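PDB 6IQ1: adenosine 5'-monophosphoramidase HNT1, which probably hydrolyses adenosine 5'-monophosphoramidates to AMP and an amine or ammonia, acting as a homodimer of the histidine triad family. Local coordinates for residues 28-33 and 65-70; 40-45 and 73-78. One frame throughout, in Å; residues are numbered along the deposited sequence.

Contact 1 (28-33 and 65-70); sequences TYSFLD and LPVVKK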
loop_
_atom_site.group_PDB
_atom_site.type_symbol
_atom_site.label_atom_id
_atom_site.label_comp_id
_atom_site.label_asym_id
_atom_site.label_seq_id
_atom_site.Cartn_x
_atom_site.Cartn_y
_atom_site.Cartn_z
ATOM N N THR D 28 -15.672 4.143 -0.117
ATOM C CA THR D 28 -14.828 2.977 -0.324
ATOM C C THR D 28 -15.658 1.700 -0.392
ATOM O O THR D 28 -16.701 1.590 0.258
ATOM C CB THR D 28 -13.782 2.886 0.807
ATOM O OG1 THR D 28 -12.963 4.059 0.786
ATOM C CG2 THR D 28 -12.894 1.672 0.640
ATOM N N TYR D 29 -15.176 0.724 -1.174
ATOM C CA TYR D 29 -15.834 -0.574 -1.329
ATOM C C TYR D 29 -14.822 -1.710 -1.209
ATOM O O TYR D 29 -13.782 -1.705 -1.887
ATOM C CB TYR D 29 -16.562 -0.659 -2.679
ATOM C CG TYR D 29 -17.438 -1.881 -2.818
ATOM C CD1 TYR D 29 -16.900 -3.111 -3.195
ATOM C CD2 TYR D 29 -18.796 -1.812 -2.573
ATOM C CE1 TYR D 29 -17.685 -4.229 -3.311
ATOM C CE2 TYR D 29 -19.603 -2.934 -2.703
ATOM C CZ TYR D 29 -19.041 -4.138 -3.068
ATOM O OH TYR D 29 -19.832 -5.259 -3.183
ATOM N N SER D 30 -15.131 -2.707 -0.383
ATOM C CA SER D 30 -14.195 -3.808 -0.198
ATOM C C SER D 30 -14.904 -5.161 -0.242
ATOM O O SER D 30 -16.078 -5.287 0.111
ATOM C CB SER D 30 -13.399 -3.638 1.114
ATOM O OG SER D 30 -14.251 -3.621 2.234
ATOM N N PHE D 31 -14.158 -6.177 -0.669
ATOM C CA PHE D 31 -14.699 -7.491 -0.983
ATOM C C PHE D 31 -13.550 -8.484 -1.109
ATOM O O PHE D 31 -12.393 -8.102 -1.315
ATOM C CB PHE D 31 -15.542 -7.466 -2.271
ATOM C CG PHE D 31 -14.799 -6.965 -3.488
ATOM C CD1 PHE D 31 -14.543 -5.608 -3.666
ATOM C CD2 PHE D 31 -14.380 -7.843 -4.466
ATOM C CE1 PHE D 31 -13.862 -5.143 -4.793
ATOM C CE2 PHE D 31 -13.703 -7.388 -5.606
ATOM C CZ PHE D 31 -13.437 -6.042 -5.769
ATOM N N LEU D 32 -13.897 -9.768 -0.979
ATOM C CA LEU D 32 -12.930 -10.858 -1.065
ATOM C C LEU D 32 -12.334 -10.979 -2.463
ATOM O O LEU D 32 -13.028 -10.824 -3.476
ATOM C CB LEU D 32 -13.597 -12.179 -0.704
ATOM C CG LEU D 32 -13.837 -12.487 0.771
ATOM C CD1 LEU D 32 -14.633 -13.793 0.920
ATOM C CD2 LEU D 32 -12.520 -12.559 1.547
ATOM N N ASP D 33 -11.038 -11.276 -2.517
ATOM C CA ASP D 33 -10.414 -11.613 -3.786
ATOM C C ASP D 33 -10.809 -13.045 -4.126
ATOM O O ASP D 33 -10.534 -13.964 -3.349
ATOM C CB ASP D 33 -8.893 -11.454 -3.707
ATOM C CG ASP D 33 -8.225 -11.484 -5.078
ATOM O OD1 ASP D 33 -8.471 -12.444 -5.838
ATOM O OD2 ASP D 33 -7.477 -10.542 -5.409
ATOM N N LEU D 65 -7.089 3.823 3.824
ATOM C CA LEU D 65 -6.353 3.168 4.904
ATOM C C LEU D 65 -7.154 3.008 6.207
ATOM O O LEU D 65 -6.966 1.978 6.881
ATOM C CB LEU D 65 -5.032 3.915 5.150
ATOM C CG LEU D 65 -4.088 3.840 3.945
ATOM C CD1 LEU D 65 -2.803 4.600 4.211
ATOM C CD2 LEU D 65 -3.819 2.377 3.541
ATOM N N PRO D 66 -8.030 3.935 6.619
ATOM C CA PRO D 66 -8.899 3.607 7.758
ATOM C C PRO D 66 -9.807 2.414 7.492
ATOM O O PRO D 66 -10.065 1.621 8.410
ATOM C CB PRO D 66 -9.682 4.903 7.977
ATOM C CG PRO D 66 -8.730 5.947 7.556
ATOM C CD PRO D 66 -8.068 5.380 6.328
ATOM N N VAL D 67 -10.263 2.224 6.256
ATOM C CA VAL D 67 -11.016 1.009 5.965
ATOM C C VAL D 67 -10.116 -0.222 6.073
ATOM O O VAL D 67 -10.511 -1.243 6.659
ATOM C CB VAL D 67 -11.682 1.110 4.587
ATOM C CG1 VAL D 67 -12.260 -0.245 4.180
ATOM C CG2 VAL D 67 -12.740 2.213 4.603
ATOM N N VAL D 68 -8.895 -0.156 5.509
ATOM C CA VAL D 68 -7.973 -1.289 5.610
ATOM C C VAL D 68 -7.702 -1.605 7.077
ATOM O O VAL D 68 -7.694 -2.769 7.488
ATOM C CB VAL D 68 -6.663 -1.013 4.838
ATOM C CG1 VAL D 68 -5.706 -2.196 4.947
ATOM C CG2 VAL D 68 -6.941 -0.704 3.378
ATOM N N LYS D 69 -7.526 -0.569 7.895
ATOM C CA LYS D 69 -7.313 -0.783 9.321
ATOM C C LYS D 69 -8.500 -1.497 9.949
ATOM O O LYS D 69 -8.330 -2.458 10.708
ATOM C CB LYS D 69 -7.068 0.546 10.025
ATOM C CG LYS D 69 -7.025 0.409 11.515
ATOM C CD LYS D 69 -6.572 1.702 12.130
ATOM C CE LYS D 69 -6.785 1.705 13.611
ATOM N NZ LYS D 69 -6.821 3.118 14.001
ATOM N N LYS D 70 -9.715 -1.042 9.639
ATOM C CA LYS D 70 -10.898 -1.716 10.159
ATOM C C LYS D 70 -10.959 -3.175 9.685
ATOM O O LYS D 70 -11.356 -4.067 10.450
ATOM C CB LYS D 70 -12.158 -0.936 9.764
ATOM C CG LYS D 70 -13.355 -1.240 10.660
ATOM C CD LYS D 70 -14.572 -0.492 10.208
ATOM C CE LYS D 70 -15.842 -0.975 10.913
ATOM N NZ LYS D 70 -17.029 -0.221 10.431
#
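Val67 and Thr28 carry this contact, their aliphatic ends meeting tip to tip where one turn of helix 58-74 faces strand 28-32. Between these two residues the packing is apolar. Val67 CG2 stands 4.0 Å from Thr28 CB. Thr28 CG2 lies against both valine branches, at 4.0 Å from Val67 CG2 and scarcely farther, 4.1 Å, from Val67 CG1. With chi1 of Val67 at 170°, CG1 and CG2 both turn to the strand, CG1 over toward Ser30 and CG2 at Thr28. Farther along the strand Ser30 adds a loose hydroxyl-to-methyl contact, its OG lying 4.4 Å from Val67 CG1.

No hydrogen bond links the two segments, and the hydroxyls of Thr28 and Ser30 find partners elsewhere in the chain. Thr28 OG1 bonds to the carboxylate of Asp63, one turn earlier on the same helix, while its methyl serves Val67, and Ser30 OG bonds to the backbone oxygen of Ile23 on the neighbouring strand. Another side of the helix faces the second subunit, where Lys69 NZ forms a salt bridge with Asp58 of that chain.

All three touching residues are buried. Thr28 and Ser30 point toward the helix, whereas Tyr29, between them, points away and packs against helix 8-14. The sheet therefore has helices on both faces, and the contact is the seam between one face and helix 58-74 of the alpha/beta HIT fold of Hint hydrolases.

Contact 2 (40-45 and 73-78); sequences AHVLII and KVLKLD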
loop_
_atom_site.group_PDB
_atom_site.type_symbol
_atom_site.label_atom_id
_atom_site.label_comp_id
_atom_site.label_asym_id
_atom_site.label_seq_id
_atom_site.Cartn_x
_atom_site.Cartn_y
_atom_site.Cartn_z
ATOM N N ALA D 40 -7.740 -14.870 3.521
ATOM C CA ALA D 40 -8.689 -13.755 3.476
ATOM C C ALA D 40 -8.096 -12.561 2.743
ATOM O O ALA D 40 -8.074 -11.443 3.253
ATOM C CB ALA D 40 -9.123 -13.365 4.883
ATOM N N HIS D 41 -7.557 -12.820 1.557
ATOM C CA HIS D 41 -7.115 -11.794 0.619
ATOM C C HIS D 41 -8.284 -10.863 0.280
ATOM O O HIS D 41 -9.260 -11.283 -0.350
ATOM C CB HIS D 41 -6.552 -12.492 -0.623
ATOM C CG HIS D 41 -5.913 -11.588 -1.630
ATOM N ND1 HIS D 41 -5.186 -12.079 -2.697
ATOM C CD2 HIS D 41 -5.903 -10.244 -1.760
ATOM C CE1 HIS D 41 -4.755 -11.077 -3.439
ATOM N NE2 HIS D 41 -5.175 -9.950 -2.889
ATOM N N VAL D 42 -8.206 -9.607 0.709
ATOM C CA VAL D 42 -9.282 -8.643 0.522
ATOM C C VAL D 42 -8.811 -7.589 -0.461
ATOM O O VAL D 42 -7.619 -7.279 -0.523
ATOM C CB VAL D 42 -9.696 -8.008 1.866
ATOM C CG1 VAL D 42 -10.752 -6.904 1.672
ATOM C CG2 VAL D 42 -10.203 -9.086 2.808
ATOM N N LEU D 43 -9.744 -7.073 -1.266
ATOM C CA LEU D 43 -9.506 -5.912 -2.114
ATOM C C LEU D 43 -10.249 -4.724 -1.533
ATOM O O LEU D 43 -11.332 -4.880 -0.972
ATOM C CB LEU D 43 -9.973 -6.132 -3.554
ATOM C CG LEU D 43 -9.394 -7.347 -4.261
ATOM C CD1 LEU D 43 -10.166 -7.599 -5.528
ATOM C CD2 LEU D 43 -7.899 -7.163 -4.539
ATOM N N ILE D 44 -9.656 -3.539 -1.673
ATOM C CA ILE D 44 -10.218 -2.302 -1.146
ATOM C C ILE D 44 -10.090 -1.251 -2.234
ATOM O O ILE D 44 -8.976 -0.948 -2.675
ATOM C CB ILE D 44 -9.506 -1.822 0.130
ATOM C CG1 ILE D 44 -9.493 -2.913 1.205
ATOM C CG2 ILE D 44 -10.144 -0.541 0.629
ATOM C CD1 ILE D 44 -8.225 -3.749 1.217
ATOM N N ILE D 45 -11.218 -0.710 -2.684
ATOM C CA ILE D 45 -11.206 0.174 -3.849
ATOM C C ILE D 45 -11.944 1.481 -3.568
ATOM O O ILE D 45 -12.974 1.504 -2.872
ATOM C CB ILE D 45 -11.789 -0.537 -5.085
ATOM C CG1 ILE D 45 -13.306 -0.700 -4.973
ATOM C CG2 ILE D 45 -11.114 -1.911 -5.306
ATOM C CD1 ILE D 45 -13.899 -1.451 -6.152
ATOM N N LYS D 73 -9.163 -5.593 11.765
ATOM C CA LYS D 73 -9.935 -6.039 12.925
ATOM C C LYS D 73 -10.896 -7.166 12.558
ATOM O O LYS D 73 -11.027 -8.138 13.311
ATOM C CB LYS D 73 -10.703 -4.876 13.548
ATOM C CG LYS D 73 -9.830 -3.850 14.261
ATOM C CD LYS D 73 -10.683 -2.702 14.774
ATOM C CE LYS D 73 -9.873 -1.422 14.887
ATOM N NZ LYS D 73 -10.529 -0.443 15.784
ATOM N N VAL D 74 -11.576 -7.054 11.408
ATOM C CA VAL D 74 -12.449 -8.127 10.941
ATOM C C VAL D 74 -11.670 -9.420 10.773
ATOM O O VAL D 74 -12.151 -10.499 11.133
ATOM C CB VAL D 74 -13.140 -7.734 9.626
ATOM C CG1 VAL D 74 -14.112 -8.826 9.233
ATOM C CG2 VAL D 74 -13.849 -6.377 9.754
ATOM N N LEU D 75 -10.453 -9.337 10.230
ATOM C CA LEU D 75 -9.636 -10.521 9.989
ATOM C C LEU D 75 -8.848 -10.973 11.216
ATOM O O LEU D 75 -8.121 -11.961 11.125
ATOM C CB LEU D 75 -8.664 -10.259 8.839
ATOM C CG LEU D 75 -9.091 -10.386 7.382
ATOM C CD1 LEU D 75 -10.299 -9.516 7.047
ATOM C CD2 LEU D 75 -7.927 -10.016 6.516
ATOM N N LYS D 76 -8.941 -10.255 12.337
ATOM C CA LYS D 76 -8.270 -10.548 13.606
ATOM C C LYS D 76 -6.757 -10.370 13.544
ATOM O O LYS D 76 -6.064 -10.686 14.529
ATOM C CB LYS D 76 -8.596 -11.959 14.116
ATOM C CG LYS D 76 -9.968 -12.105 14.804
ATOM C CD LYS D 76 -10.174 -13.541 15.299
ATOM C CE LYS D 76 -10.926 -13.589 16.624
ATOM N NZ LYS D 76 -12.404 -13.664 16.426
ATOM N N LEU D 77 -6.224 -9.872 12.417
ATOM C CA LEU D 77 -4.812 -9.515 12.322
ATOM C C LEU D 77 -4.392 -8.489 13.371
ATOM O O LEU D 77 -3.197 -8.380 13.671
ATOM C CB LEU D 77 -4.506 -8.946 10.938
ATOM C CG LEU D 77 -4.673 -9.847 9.706
ATOM C CD1 LEU D 77 -4.594 -9.056 8.401
ATOM C CD2 LEU D 77 -3.622 -10.935 9.728
ATOM N N ASP D 78 -5.332 -7.723 13.932
ATOM C CA ASP D 78 -4.921 -6.686 14.871
ATOM C C ASP D 78 -4.529 -7.254 16.223
ATOM O O ASP D 78 -4.081 -6.491 17.084
ATOM C CB ASP D 78 -6.024 -5.631 15.044
ATOM C CG ASP D 78 -7.234 -6.148 15.793
ATOM O OD1 ASP D 78 -7.614 -7.320 15.616
ATOM O OD2 ASP D 78 -7.821 -5.367 16.567
#
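Leu75 lies just beyond the last turn of helix 58-74, its CA 7.3 Å from Ala40 CA, and the chain then turns away through Lys76, which has positive phi, into the 3-10 segment at 77-78. This is the helix-to-sheet packing of the HIT fold at the point where the helix ends over the start of strand 42-46. Leu75 supplies the whole helix-side share of the contact. Its CG stands anti to the carbonyl carbon (chi1 -82°), which carries the fork to Ala40 and Val42, and the two methyls reach different residues: CD2 sits by Ala40, while CD1 is directed to Val42 and approaches its CG2 to 4.3 Å. Ala40 CB and Val42 both point toward the leucine, whereas His41, between them, points away, and its NE2 is hydrogen-bonded to His108 of the predicted histidine triad motif. The Leu75 side chain also packs on Leu109 and Pro111 of strand 107-112, and Leu140 of the second subunit touches it as well, so this corner lies close to the dimer interface. Ala40 CB is 3.9 Å from both Leu75 CG and Leu75 CD2, and that same CD2 methyl lies 3.6 Å from Ala40 O.

Overall arrangement
Contacts 1 and 2 join one helix, 58-74 with the residues just beyond its end, to one face of the same antiparallel sheet, their centres about 7 Å apart. Strands 28-32 and 42-46 are neighbours, tied by backbone hydrogen bonds, probably Leu43 N to Phe31 O and Asp33 N to His41 O. Ile44 bridges the two, packing on both Thr28 and Val67. Both contacts are largely buried, but partly exposed Leu75 leaves contact 2 somewhat less so, its centre about 12 Å from that of the chain against 10 Å for contact 1. Each uses a single branched residue from the helix side; contact 1 sets it against hydroxyl-bearing residues, contact 2 against aliphatic side chains and the carbonyl oxygen of Ala40.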